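Aminotransferase, classes I and II (Silicibacter pomeroyi DSS-3, PDB 3H14) probably transfers amino groups from L-aspartate to 2-oxoglutarate, with pyridoxal 5'-phosphate as cofactor. Local coordinates at residues A[283-286]-A[287-291]; A[243-246]-A[247-250]; A[106-109]-A[110-114]. All coordinates share one frame; numbering follows the deposited sequence.

Overall arrangement
Along the chain interaction 3 (106-114) comes first, then interaction 2 (243-250), then interaction 1 (283-291). Interactions 2 and 3 are neighbours, with centres about 14 Å apart and nearest atoms about 5 Å apart. Strand 223-227 of the mixed seven-stranded sheet meets both, through Tyr223. Helix 249-258, which interaction 2 starts, packs on helix 100-111, which interaction 3 ends. Interaction 1 lies on helix 278-302, which packs on helix 365-381. Its centre is about 35 Å from that of interaction 2 and about 37 Å from that of interaction 3. Interactions 2 and 3 thus sit together beside the sheet, while interaction 1 is distant, across the chain's centre from interaction 3.

Interaction 1. Residues A[283-286]-A[287-291]; sequences ANLD and VYKAN
Lys289 N donates a hydrogen bond to Leu285 O at 2.8 Å, the shortest of four successive i to i+4 bonds. Tyr288 N donates to Asn284 O at 3.1 Å. Val287 N to Ala283 O and Ala290 N to Asp286 O complete the set, a regular alpha-helical stretch of the long helix 278-302. In aminotransferases of this fold such a helix commonly joins the large and small domains, as it probably does here. A water joins the side chains on the outer face of the helix. It lies 2.7 Å from Asp286 OD1, to which it donates, and accepts a bond from Lys289 NZ. The two charged atoms, Asp286 OD1 and Lys289 NZ, stay 4.5 Å apart, too far for a salt bridge. The lysine chain is extended beyond CG and runs at a slant past Leu285. Its CE lies 3.9 Å from Leu285 CG, so the apolar part of the chain covers the leucine. With an alanine in place of Lys289, the water would probably lose its donor, Asp286 its nearby positive charge and Leu285 this cover. With CG anti to the backbone N (chi1 -175°), Leu285 sends CD1 to the edge of the Tyr288 ring, in the ring plane, 3.8 Å from Tyr288 CD2. Asn284 O sits over one face of the same ring, toward its rim. The Tyr288 ring also meets Phe314, the planes at about 60°. Asn291 OD1 is hydrogen-bonded to Thr365 OG1, and ND2 to the carbonyl oxygens of Tyr361 and Arg363. Val287 and Ala290 touch Thr365, so this part of helix 278-302 packs on helix 365-381.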
loop_
_atom_site.group_PDB
_atom_site.type_symbol
_atom_site.label_atom_id
_atom_site.label_comp_id
_atom_site.label_asym_id
_atom_site.label_seq_id
_atom_site.Cartn_x
_atom_site.Cartn_y
_atom_site.Cartn_z
ATOM N N ALA A 283 13.886 -2.369 14.091
ATOM C CA ALA A 283 13.428 -1.692 15.313
ATOM C C ALA A 283 12.066 -1.060 15.080
ATOM O O ALA A 283 11.155 -1.150 15.929
ATOM C CB ALA A 283 14.415 -0.642 15.732
ATOM N N ASN A 284 11.929 -0.403 13.929
ATOM C CA ASN A 284 10.634 0.105 13.482
ATOM C C ASN A 284 9.650 -1.031 13.446
ATOM O O ASN A 284 8.548 -0.881 13.896
ATOM C CB ASN A 284 10.704 0.692 12.076
ATOM C CG ASN A 284 11.631 1.896 11.954
ATOM O OD1 ASN A 284 11.995 2.542 12.936
ATOM N ND2 ASN A 284 12.005 2.205 10.722
ATOM N N LEU A 285 10.023 -2.170 12.882
ATOM C CA LEU A 285 9.095 -3.312 12.848
ATOM C C LEU A 285 8.724 -3.854 14.241
ATOM O O LEU A 285 7.592 -4.287 14.463
ATOM C CB LEU A 285 9.642 -4.416 11.979
ATOM C CG LEU A 285 8.696 -5.604 11.769
ATOM C CD1 LEU A 285 7.386 -5.170 11.130
ATOM C CD2 LEU A 285 9.384 -6.659 10.913
ATOM N N ASP A 286 9.672 -3.835 15.176
ATOM C CA ASP A 286 9.370 -4.201 16.578
ATOM C C ASP A 286 8.284 -3.306 17.143
ATOM O O ASP A 286 7.401 -3.760 17.873
ATOM C CB ASP A 286 10.617 -4.127 17.492
ATOM C CG ASP A 286 11.688 -5.158 17.142
ATOM O OD1 ASP A 286 11.364 -6.214 16.542
ATOM O OD2 ASP A 286 12.876 -4.892 17.441
ATOM N N VAL A 287 8.332 -2.025 16.802
ATOM C CA VAL A 287 7.292 -1.110 17.187
ATOM C C VAL A 287 5.939 -1.502 16.576
ATOM O O VAL A 287 4.937 -1.565 17.264
ATOM C CB VAL A 287 7.659 0.337 16.820
ATOM C CG1 VAL A 287 6.502 1.228 17.074
ATOM C CG2 VAL A 287 8.895 0.802 17.666
ATOM N N TYR A 288 5.920 -1.808 15.290
ATOM C CA TYR A 288 4.667 -2.250 14.671
ATOM C C TYR A 288 4.151 -3.532 15.342
ATOM O O TYR A 288 2.956 -3.661 15.547
ATOM C CB TYR A 288 4.828 -2.514 13.174
ATOM C CG TYR A 288 5.332 -1.369 12.315
ATOM C CD1 TYR A 288 4.970 -0.070 12.553
ATOM C CD2 TYR A 288 6.129 -1.620 11.215
ATOM C CE1 TYR A 288 5.451 0.955 11.739
ATOM C CE2 TYR A 288 6.593 -0.618 10.406
ATOM C CZ TYR A 288 6.247 0.653 10.657
ATOM O OH TYR A 288 6.731 1.666 9.868
ATOM N N LYS A 289 5.058 -4.467 15.660
ATOM C CA LYS A 289 4.661 -5.724 16.301
ATOM C C LYS A 289 3.981 -5.454 17.629
ATOM O O LYS A 289 2.950 -6.050 17.942
ATOM C CB LYS A 289 5.863 -6.665 16.451
ATOM C CG LYS A 289 6.252 -7.287 15.139
ATOM C CD LYS A 289 7.657 -7.784 15.097
ATOM C CE LYS A 289 7.855 -8.743 13.937
ATOM N NZ LYS A 289 9.277 -9.148 13.861
ATOM N N ALA A 290 4.538 -4.517 18.407
ATOM C CA ALA A 290 3.986 -4.143 19.705
ATOM C C ALA A 290 2.632 -3.452 19.560
ATOM O O ALA A 290 1.699 -3.727 20.325
ATOM C CB ALA A 290 4.995 -3.218 20.472
ATOM N N ASN A 291 2.503 -2.573 18.562
ATOM C CA ASN A 291 1.254 -1.842 18.349
ATOM C C ASN A 291 0.118 -2.745 17.905
ATOM O O ASN A 291 -1.019 -2.531 18.311
ATOM C CB ASN A 291 1.421 -0.765 17.282
ATOM C CG ASN A 291 2.398 0.309 17.691
ATOM O OD1 ASN A 291 2.891 0.323 18.837
ATOM N ND2 ASN A 291 2.701 1.208 16.762
HETATM O O HOH W 1 11.183 -7.182 13.980
#

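Interaction 2. Residues A[243-246]-A[247-250]; sequences VVPE and DQVR
Pro245 lies alongside Gln248, the two side chains pointing the same way. The proline CD is 3.7 Å from Gln248 CG, and its CG and CB also lie close to that methylene. The glutamine chain bends at chi2 (-71°), and its polar end leads away from the proline, where OE1 is hydrogen-bonded to Tyr223 OH. Pro245 CB also meets Asp247 OD1 at 3.6 Å. Val244 makes the second apolar overlap. Its CG2 stands between the backbone N and the carbonyl carbon (chi1 of the residue -56°) and reaches Val249 CG2 at 3.8 Å. The two valines cross at about a right angle. The same CG2 also comes close to Val249 N. The segment is the turn that leads from strand 240-243 into helix 249-258. It is a beta-to-alpha connection leaving the seven-stranded sheet next to the edge strand 94-97. Pro245 O accepts from Gln248 N at 2.9 Å, a bond from i+3 to i. The donor stands above the carbonyl plane, 56° out of it. A weak second bond comes from Val249 N to the same oxygen. One carbonyl thus receives two N-H groups as the chain starts to coil. Glu246 O faces a water that donates to it at 2.7 Å. This water accepts from Arg250 N, so it bridges the pair that a direct i to i+4 bond would join. Val244 and Pro245 both touch Tyr223 of strand 223-227, and Val244 O accepts a bond from Arg93 NE.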
loop_
_atom_site.group_PDB
_atom_site.type_symbol
_atom_site.label_atom_id
_atom_site.label_comp_id
_atom_site.label_asym_id
_atom_site.label_seq_id
_atom_site.Cartn_x
_atom_site.Cartn_y
_atom_site.Cartn_z
ATOM N N VAL A 243 10.226 -5.053 -10.863
ATOM C CA VAL A 243 10.879 -6.162 -11.535
ATOM C C VAL A 243 9.977 -6.575 -12.681
ATOM O O VAL A 243 8.770 -6.762 -12.491
ATOM C CB VAL A 243 11.108 -7.359 -10.563
ATOM C CG1 VAL A 243 11.850 -8.546 -11.256
ATOM C CG2 VAL A 243 11.857 -6.898 -9.289
ATOM N N VAL A 244 10.564 -6.707 -13.870
ATOM C CA VAL A 244 9.862 -7.118 -15.069
ATOM C C VAL A 244 10.625 -8.295 -15.704
ATOM O O VAL A 244 11.790 -8.514 -15.390
ATOM C CB VAL A 244 9.738 -5.954 -16.067
ATOM C CG1 VAL A 244 9.058 -4.791 -15.396
ATOM C CG2 VAL A 244 11.125 -5.494 -16.579
ATOM N N PRO A 245 9.958 -9.073 -16.561
ATOM C CA PRO A 245 10.606 -10.167 -17.288
ATOM C C PRO A 245 11.809 -9.690 -18.086
ATOM O O PRO A 245 11.844 -8.544 -18.481
ATOM C CB PRO A 245 9.494 -10.650 -18.233
ATOM C CG PRO A 245 8.206 -10.249 -17.540
ATOM C CD PRO A 245 8.514 -8.975 -16.879
ATOM N N GLU A 246 12.761 -10.581 -18.379
ATOM C CA GLU A 246 13.904 -10.210 -19.233
ATOM C C GLU A 246 13.491 -9.484 -20.527
ATOM O O GLU A 246 14.058 -8.450 -20.882
ATOM C CB GLU A 246 14.763 -11.445 -19.579
ATOM C CG GLU A 246 16.069 -11.085 -20.289
ATOM C CD GLU A 246 17.080 -12.237 -20.315
ATOM O OE1 GLU A 246 16.644 -13.416 -20.306
ATOM O OE2 GLU A 246 18.303 -11.956 -20.347
ATOM N N ASP A 247 12.482 -10.004 -21.210
ATOM C CA ASP A 247 12.033 -9.412 -22.471
ATOM C C ASP A 247 11.244 -8.116 -22.321
ATOM O O ASP A 247 10.908 -7.478 -23.317
ATOM C CB ASP A 247 11.251 -10.426 -23.347
ATOM C CG ASP A 247 9.983 -10.979 -22.678
ATOM O OD1 ASP A 247 9.367 -10.303 -21.844
ATOM O OD2 ASP A 247 9.583 -12.129 -23.006
ATOM N N GLN A 248 10.962 -7.708 -21.084
ATOM C CA GLN A 248 10.203 -6.470 -20.847
ATOM C C GLN A 248 11.066 -5.276 -20.421
ATOM O O GLN A 248 10.617 -4.152 -20.505
ATOM C CB GLN A 248 9.121 -6.740 -19.797
ATOM C CG GLN A 248 8.049 -7.683 -20.300
ATOM C CD GLN A 248 7.164 -7.022 -21.356
ATOM O OE1 GLN A 248 6.569 -5.980 -21.097
ATOM N NE2 GLN A 248 7.083 -7.625 -22.553
ATOM N N VAL A 249 12.296 -5.527 -19.979
ATOM C CA VAL A 249 13.211 -4.458 -19.549
ATOM C C VAL A 249 13.341 -3.352 -20.575
ATOM O O VAL A 249 13.204 -2.166 -20.251
ATOM C CB VAL A 249 14.626 -5.006 -19.189
ATOM C CG1 VAL A 249 15.556 -3.877 -18.814
ATOM C CG2 VAL A 249 14.547 -6.036 -18.047
ATOM N N ARG A 250 13.593 -3.710 -21.832
ATOM C CA ARG A 250 13.790 -2.675 -22.845
ATOM C C ARG A 250 12.520 -1.880 -23.132
ATOM O O ARG A 250 12.591 -0.655 -23.353
ATOM C CB ARG A 250 14.364 -3.252 -24.145
ATOM C CG ARG A 250 14.879 -2.134 -25.056
ATOM C CD ARG A 250 15.608 -2.634 -26.263
HETATM O O HOH W 2 14.389 -6.552 -22.740
#

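Interaction 3. Residues A[106-109]-A[110-114]; sequences LAFT and ALFDS
Phe108 and Phe112, one helical turn apart, bring their rings together at the C-terminal end of helix 100-111. This helix packs on the seven-stranded sheet that forms the core of the large domain in the aspartate aminotransferase fold. Phe112 is the first residue to leave helical backbone angles, and the chain then runs on toward strand 117-122 of that sheet. The helix ends gradually. Ala110 N still makes a regular i to i+4 bond to Leu106 O at 3.0 Å, with an N-H...O angle of 162°. One residue later, Leu111 N has two weak bonds, to Ala107 O and to Phe108 O. The next bond, Phe112 N to Phe108 O, is 3.0 Å long but bent to 134°. Phe108 O therefore takes a second N-H at this end.

The tight side is formed by the phenylalanines. Their side chains cross at a slant, and Phe108 CD1 meets the Phe112 ring at its edge, in the plane of that ring. Phe112 CG is anti to its carbonyl carbon (chi1 -49°), which turns the ring back over the last helical turn. Leu111 CB lies 3.7 Å above the centre of the Phe112 ring. This side faces the core: both rings touch Leu137 and Ile198 of strand 196-200. Ala110 is also packed, against Tyr223 of strand 223-227 and Ile255 of helix 249-258.

The solvent side is Thr109, partly exposed, and the exposed Asp113 and Ser114 beyond the helix. Thr109 OG1 is hydrogen-bonded to Leu105 O, one turn back along its own helix. The closest approach of the two aromatic side chains is Phe108 CD1 to Phe112 CE2, at 3.7 Å.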
loop_
_atom_site.group_PDB
_atom_site.type_symbol
_atom_site.label_atom_id
_atom_site.label_comp_id
_atom_site.label_asym_id
_atom_site.label_seq_id
_atom_site.Cartn_x
_atom_site.Cartn_y
_atom_site.Cartn_z
ATOM N N LEU A 106 4.431 3.148 -15.223
ATOM C CA LEU A 106 5.259 2.471 -16.191
ATOM C C LEU A 106 4.628 1.142 -16.522
ATOM O O LEU A 106 4.522 0.797 -17.695
ATOM C CB LEU A 106 6.671 2.281 -15.650
ATOM C CG LEU A 106 7.538 3.538 -15.573
ATOM C CD1 LEU A 106 8.858 3.145 -14.866
ATOM C CD2 LEU A 106 7.747 4.103 -17.015
ATOM N N ALA A 107 4.151 0.434 -15.488
ATOM C CA ALA A 107 3.445 -0.808 -15.703
ATOM C C ALA A 107 2.252 -0.590 -16.612
ATOM O O ALA A 107 2.073 -1.314 -17.591
ATOM C CB ALA A 107 3.035 -1.421 -14.419
ATOM N N PHE A 108 1.395 0.365 -16.278
ATOM C CA PHE A 108 0.164 0.499 -17.021
ATOM C C PHE A 108 0.439 0.943 -18.450
ATOM O O PHE A 108 -0.281 0.526 -19.369
ATOM C CB PHE A 108 -0.780 1.512 -16.351
ATOM C CG PHE A 108 -1.230 1.117 -14.977
ATOM C CD1 PHE A 108 -1.154 -0.202 -14.541
ATOM C CD2 PHE A 108 -1.807 2.063 -14.124
ATOM C CE1 PHE A 108 -1.590 -0.548 -13.286
ATOM C CE2 PHE A 108 -2.215 1.696 -12.846
ATOM C CZ PHE A 108 -2.111 0.383 -12.457
ATOM N N THR A 109 1.479 1.771 -18.643
ATOM C CA THR A 109 1.822 2.232 -19.997
ATOM C C THR A 109 2.330 1.102 -20.897
ATOM O O THR A 109 1.972 1.033 -22.076
ATOM C CB THR A 109 2.853 3.371 -19.946
ATOM O OG1 THR A 109 2.290 4.451 -19.188
ATOM C CG2 THR A 109 3.219 3.838 -21.382
ATOM N N ALA A 110 3.167 0.248 -20.329
ATOM C CA ALA A 110 3.740 -0.897 -21.013
ATOM C C ALA A 110 2.681 -1.908 -21.396
ATOM O O ALA A 110 2.739 -2.537 -22.454
ATOM C CB ALA A 110 4.816 -1.557 -20.110
ATOM N N LEU A 111 1.669 -2.045 -20.546
ATOM C CA LEU A 111 0.751 -3.187 -20.645
ATOM C C LEU A 111 -0.634 -2.927 -21.215
ATOM O O LEU A 111 -1.298 -3.873 -21.673
ATOM C CB LEU A 111 0.664 -3.847 -19.272
ATOM C CG LEU A 111 1.929 -4.525 -18.742
ATOM C CD1 LEU A 111 1.700 -4.911 -17.322
ATOM C CD2 LEU A 111 2.339 -5.785 -19.546
ATOM N N PHE A 112 -1.093 -1.674 -21.227
ATOM C CA PHE A 112 -2.488 -1.431 -21.518
ATOM C C PHE A 112 -2.689 -0.282 -22.443
ATOM O O PHE A 112 -1.909 0.680 -22.441
ATOM C CB PHE A 112 -3.301 -1.171 -20.233
ATOM C CG PHE A 112 -3.066 -2.194 -19.164
ATOM C CD1 PHE A 112 -3.275 -3.541 -19.430
ATOM C CD2 PHE A 112 -2.695 -1.809 -17.891
ATOM C CE1 PHE A 112 -3.060 -4.497 -18.441
ATOM C CE2 PHE A 112 -2.466 -2.728 -16.919
ATOM C CZ PHE A 112 -2.646 -4.075 -17.180
ATOM N N ASP A 113 -3.789 -0.371 -23.186
ATOM C CA ASP A 113 -4.187 0.648 -24.141
ATOM C C ASP A 113 -5.516 1.263 -23.723
ATOM O O ASP A 113 -6.258 0.693 -22.905
ATOM C CB ASP A 113 -4.337 -0.029 -25.519
ATOM C CG ASP A 113 -3.023 -0.122 -26.286
ATOM O OD1 ASP A 113 -2.349 0.923 -26.431
ATOM O OD2 ASP A 113 -2.702 -1.239 -26.777
ATOM N N SER A 114 -5.823 2.424 -24.289
ATOM C CA SER A 114 -7.088 3.081 -24.040
ATOM C C SER A 114 -8.241 2.077 -24.046
ATOM O O SER A 114 -8.400 1.307 -24.991
ATOM C CB SER A 114 -7.324 4.130 -25.094
ATOM O OG SER A 114 -6.254 5.046 -25.099
#